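Local coordinates for putative cell adhesion protein (Bacteroides thetaiotaomicron, PDB 4DGU), which is a fimbrillin-like protein that binds zinc ions in the crystal and probably contributes to cell adhesion as a pilus component, at residues Pro57-Val60 / Gly61-Ser64; Ser39-Thr42 / Gly43-Ile46. All blocks are in the same frame, centred on the assembly; numbering follows the deposited sequence.

Interaction 1: Pro57-Val60 / Gly61-Ser64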
ATOM      1  N   PRO A  57     -23.676  36.230  -0.090  1.00 60.07           N
ATOM      2  CA  PRO A  57     -22.267  36.583   0.143  1.00 59.70           C
ATOM      3  C   PRO A  57     -22.002  37.030   1.576  1.00 61.70           C
ATOM      4  O   PRO A  57     -22.887  37.585   2.233  1.00 62.59           O
ATOM      5  CB  PRO A  57     -21.997  37.726  -0.847  1.00 64.33           C
ATOM      6  CG  PRO A  57     -23.252  37.914  -1.651  1.00 70.11           C
ATOM      7  CD  PRO A  57     -24.360  37.217  -0.957  1.00 64.17           C
ATOM      8  N   PHE A  58     -20.781  36.760   2.065  1.00 55.95           N
ATOM      9  CA  PHE A  58     -20.285  37.152   3.392  1.00 54.10           C
ATOM     10  C   PHE A  58     -18.802  37.538   3.284  1.00 57.22           C
ATOM     11  O   PHE A  58     -17.988  36.730   2.817  1.00 55.00           O
ATOM     12  CB  PHE A  58     -20.484  36.016   4.411  1.00 53.78           C
ATOM     13  CG  PHE A  58     -20.126  36.362   5.838  1.00 55.00           C
ATOM     14  CD1 PHE A  58     -18.796  36.364   6.261  1.00 56.40           C
ATOM     15  CD2 PHE A  58     -21.124  36.632   6.777  1.00 56.86           C
ATOM     16  CE1 PHE A  58     -18.462  36.674   7.586  1.00 57.74           C
ATOM     17  CE2 PHE A  58     -20.796  36.914   8.107  1.00 59.72           C
ATOM     18  CZ  PHE A  58     -19.465  36.946   8.505  1.00 57.70           C
ATOM     19  N   ILE A  59     -18.458  38.780   3.707  1.00 54.27           N
ATOM     20  CA  ILE A  59     -17.072  39.283   3.681  1.00 53.34           C
ATOM     21  C   ILE A  59     -16.402  38.874   4.988  1.00 56.75           C
ATOM     22  O   ILE A  59     -16.815  39.290   6.071  1.00 57.21           O
ATOM     23  CB  ILE A  59     -16.992  40.806   3.402  1.00 57.29           C
ATOM     24  CG1 ILE A  59     -17.653  41.120   2.032  1.00 57.35           C
ATOM     25  CG2 ILE A  59     -15.528  41.279   3.418  1.00 58.06           C
ATOM     26  CD1 ILE A  59     -18.365  42.413   1.928  1.00 55.16           C
ATOM     27  N   VAL A  60     -15.399  38.003   4.873  1.00 51.68           N
ATOM     28  CA  VAL A  60     -14.674  37.433   6.004  1.00 49.72           C
ATOM     29  C   VAL A  60     -13.829  38.516   6.695  1.00 56.18           C
ATOM     30  O   VAL A  60     -13.237  39.376   6.031  1.00 55.66           O
ATOM     31  CB  VAL A  60     -13.840  36.201   5.557  1.00 51.72           C
ATOM     32  CG1 VAL A  60     -13.017  35.634   6.723  1.00 50.49           C
ATOM     33  CG2 VAL A  60     -14.754  35.118   4.964  1.00 49.95           C
ATOM     34  N   GLY A  61     -13.851  38.478   8.032  1.00 56.65           N
ATOM     35  CA  GLY A  61     -13.149  39.400   8.919  1.00 58.64           C
ATOM     36  C   GLY A  61     -13.728  40.802   8.954  1.00 64.84           C
ATOM     37  O   GLY A  61     -13.119  41.709   9.538  1.00 65.91           O
ATOM     38  N   LYS A  62     -14.906  40.995   8.319  1.00 60.79           N
ATOM     39  CA  LYS A  62     -15.570  42.289   8.241  1.00 62.25           C
ATOM     40  C   LYS A  62     -17.064  42.172   8.577  1.00 66.11           C
ATOM     41  O   LYS A  62     -17.544  42.894   9.451  1.00 65.74           O
ATOM     42  CB  LYS A  62     -15.383  42.938   6.846  1.00 65.27           C
ATOM     43  CG  LYS A  62     -13.936  43.092   6.388  1.00 81.91           C
ATOM     44  CD  LYS A  62     -13.551  44.549   6.152  1.00 95.77           C
ATOM     45  CE  LYS A  62     -12.238  44.683   5.411  1.00104.93           C
ATOM     46  NZ  LYS A  62     -11.068  44.468   6.298  1.00109.87           N
ATOM     47  N   ASP A  63     -17.791  41.273   7.882  1.00 61.61           N
ATOM     48  CA  ASP A  63     -19.226  41.100   8.069  1.00 60.06           C
ATOM     49  C   ASP A  63     -19.568  40.403   9.382  1.00 65.62           C
ATOM     50  O   ASP A  63     -18.718  39.827  10.073  1.00 63.92           O
ATOM     51  CB  ASP A  63     -19.872  40.333   6.882  1.00 59.51           C
ATOM     52  CG  ASP A  63     -20.206  41.171   5.658  1.00 70.01           C
ATOM     53  OD1 ASP A  63     -19.934  42.391   5.676  1.00 75.09           O
ATOM     54  OD2 ASP A  63     -20.734  40.603   4.671  1.00 74.14           O
ATOM     55  N   SER A  64     -20.843  40.525   9.729  1.00 65.36           N
ATOM     56  CA  SER A  64     -21.542  39.895  10.836  1.00 65.56           C
ATOM     57  C   SER A  64     -22.912  39.527  10.288  1.00 69.91           C
ATOM     58  O   SER A  64     -23.443  40.243   9.429  1.00 71.98           O
ATOM     59  CB  SER A  64     -21.624  40.816  12.049  1.00 69.78           C
ATOM     60  OG  SER A  64     -22.266  42.038  11.729  1.00 85.71           O
TER

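Interaction 2: Ser39-Thr42 / Gly43-Ile46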
ATOM      1  N   SER A  39      -6.072  30.968   2.645  1.00 50.65           N
ATOM      2  CA  SER A  39      -6.836  31.221   1.409  1.00 50.26           C
ATOM      3  C   SER A  39      -7.955  32.201   1.673  1.00 52.95           C
ATOM      4  O   SER A  39      -8.103  33.187   0.952  1.00 53.46           O
ATOM      5  CB  SER A  39      -7.430  29.924   0.879  1.00 51.90           C
ATOM      6  OG  SER A  39      -6.402  29.057   0.436  1.00 55.65           O
ATOM      7  N   ILE A  40      -8.746  31.931   2.720  1.00 48.81           N
ATOM      8  CA  ILE A  40      -9.878  32.768   3.096  1.00 47.92           C
ATOM      9  C   ILE A  40      -9.416  33.745   4.181  1.00 52.77           C
ATOM     10  O   ILE A  40      -9.606  33.533   5.379  1.00 52.37           O
ATOM     11  CB  ILE A  40     -11.121  31.936   3.484  1.00 48.96           C
ATOM     12  CG1 ILE A  40     -11.227  30.654   2.628  1.00 46.04           C
ATOM     13  CG2 ILE A  40     -12.376  32.814   3.373  1.00 51.11           C
ATOM     14  CD1 ILE A  40     -12.168  29.612   3.145  1.00 48.07           C
ATOM     15  N   THR A  41      -8.773  34.815   3.723  1.00 51.20           N
ATOM     16  CA  THR A  41      -8.233  35.883   4.560  1.00 52.39           C
ATOM     17  C   THR A  41      -9.279  37.011   4.690  1.00 58.59           C
ATOM     18  O   THR A  41     -10.350  36.952   4.072  1.00 56.45           O
ATOM     19  CB  THR A  41      -6.894  36.376   3.979  1.00 57.11           C
ATOM     20  OG1 THR A  41      -7.095  36.810   2.629  1.00 62.38           O
ATOM     21  CG2 THR A  41      -5.797  35.311   4.040  1.00 47.57           C
ATOM     22  N   THR A  42      -8.975  38.030   5.517  1.00 58.06           N
ATOM     23  CA  THR A  42      -9.858  39.180   5.705  1.00 58.79           C
ATOM     24  C   THR A  42     -10.074  39.844   4.332  1.00 62.55           C
ATOM     25  O   THR A  42      -9.120  40.018   3.560  1.00 61.42           O
ATOM     26  CB  THR A  42      -9.298  40.134   6.774  1.00 65.71           C
ATOM     27  OG1 THR A  42      -9.064  39.396   7.975  1.00 69.24           O
ATOM     28  CG2 THR A  42     -10.238  41.299   7.077  1.00 63.24           C
ATOM     29  N   GLY A  43     -11.342  40.127   4.033  1.00 59.56           N
ATOM     30  CA  GLY A  43     -11.741  40.745   2.778  1.00 60.48           C
ATOM     31  C   GLY A  43     -12.189  39.757   1.724  1.00 62.84           C
ATOM     32  O   GLY A  43     -12.790  40.156   0.726  1.00 64.51           O
ATOM     33  N   GLU A  44     -11.890  38.466   1.915  1.00 56.53           N
ATOM     34  CA  GLU A  44     -12.334  37.433   0.987  1.00 54.52           C
ATOM     35  C   GLU A  44     -13.837  37.191   1.194  1.00 58.01           C
ATOM     36  O   GLU A  44     -14.338  37.292   2.320  1.00 56.47           O
ATOM     37  CB  GLU A  44     -11.516  36.135   1.133  1.00 53.65           C
ATOM     38  CG  GLU A  44     -10.051  36.287   0.749  1.00 64.54           C
ATOM     39  CD  GLU A  44      -9.799  36.908  -0.616  1.00 90.35           C
ATOM     40  OE1 GLU A  44     -10.085  36.244  -1.638  1.00 76.69           O
ATOM     41  OE2 GLU A  44      -9.373  38.085  -0.661  1.00 96.42           O
ATOM     42  N   VAL A  45     -14.551  36.942   0.090  1.00 54.99           N
ATOM     43  CA  VAL A  45     -15.998  36.727   0.077  1.00 54.39           C
ATOM     44  C   VAL A  45     -16.285  35.213  -0.090  1.00 57.32           C
ATOM     45  O   VAL A  45     -15.691  34.551  -0.945  1.00 56.14           O
ATOM     46  CB  VAL A  45     -16.687  37.584  -1.047  1.00 59.02           C
ATOM     47  CG1 VAL A  45     -18.200  37.362  -1.105  1.00 58.40           C
ATOM     48  CG2 VAL A  45     -16.373  39.067  -0.891  1.00 60.38           C
ATOM     49  N   ILE A  46     -17.206  34.692   0.745  1.00 53.74           N
ATOM     50  CA  ILE A  46     -17.722  33.316   0.717  1.00 51.18           C
ATOM     51  C   ILE A  46     -19.243  33.374   0.503  1.00 55.07           C
ATOM     52  O   ILE A  46     -19.879  34.371   0.858  1.00 53.51           O
ATOM     53  CB  ILE A  46     -17.388  32.490   2.002  1.00 51.46           C
ATOM     54  CG1 ILE A  46     -17.978  33.147   3.283  1.00 51.81           C
ATOM     55  CG2 ILE A  46     -15.891  32.176   2.135  1.00 48.08           C
ATOM     56  CD1 ILE A  46     -18.299  32.213   4.341  1.00 54.55           C
TER

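Interaction 1: Pro57-Val60 / Gly61-Ser64
Phe58 and Asp63 meet where the chain doubles back on itself, and the pair illustrates how a tight turn can be secured from both its backbone and its side chains. CB of Asp63 stands over one face of the Phe58 ring, 3.7 Å from the centroid, in a CH-pi contact almost on the ring normal. The carboxylate beyond it is turned nearly perpendicular to the ring, and the two side chains run past each other in opposite directions. OD2 of Asp63 lies 3.1 Å from N of Ile59, in a virtually straight hydrogen bond (177°) that reaches the oxygen from above the carboxylate plane. A second bond runs the other way, Asp63 N to Ile59 O at 2.9 Å, so Asp63 grips Ile59 at both of its peptide groups. Across the same turn, CG2 of Ile59 lies 3.8 Å from CB of Lys62. What positions the ring is its first torsion, CG anti to the backbone N (chi1 -174°), and its burial against Ile46 and Met48 of strand 45-50 and Ile16 of strand 13-20. With an alanine here, Asp63 CB would probably lose the surface it rests on, and a gap would be likely to open beside Ile46, Met48 and Ile16, where the ring had been. Val60 and Gly61, the latter with positive phi, have near type II angles, but the Lys62 N to Ile59 O bond there is weak; the stronger bond from Asp63 N closes an alpha-turn over Ile59-Asp63, where the chain leaves strand 56-59 for strand 65-66 of the same curled mixed sheet.

Interaction 2: Ser39-Thr42 / Gly43-Ile46
Thr41 and Glu44 are brought side by side by their torsions: OG1 of Thr41 lies between its own backbone N and carbonyl carbon (chi1 57°), while the Glu44 chain, its CG set beside the backbone N, bends at chi2 (-52°). The two side chains consequently point the same way, with OG1 of Thr41 3.5 Å from CG of Glu44 in a contact along their flanks rather than between polar ends. The carboxylate of Glu44 finds its partner elsewhere, OE1 bonding to the hydroxyl of Tyr83 on strand 77-83. The backbone of the same turn closes with Glu44 N to Thr41 O at 3.1 Å. On the buried side, CG2 of Ile40 meets CG2 of Ile46 at 3.8 Å, the two side chains crossing at about a right angle; Phe125 packs on the former and Leu123 on the latter, both from strand 120-135. Gly43 carries the bend at a phi of 96°, where a CB would collide with the carbonyl oxygen of Thr42. Here is a classic type II beta turn with glycine in its third position, steering the chain from the loop after helix 36-39 into strand 45-50 of the mixed sheet.

In the fold
From the N terminus, the chain leaves helix 36-39, closes interaction 2 at the mouth of strand 45-50, returns along strand 56-59 and closes interaction 1 as it departs for strand 65-66. The two turns are in series, neither nested nor crossed, yet they adjoin because their strands are antiparallel neighbours. Phe58 N lies 2.8 Å from Ile46 O, and Val60 O 2.9 Å from Gly43 N, both probable hydrogen bonds that zip the entry of one strand to the exit of the other. CG2 of Val60 also packs on CG2 of Ile40. Their side chains reach over the curled sheet, Phe58 and Val60 to strand 13-20, Ile40 and Ile46 to strand 120-135.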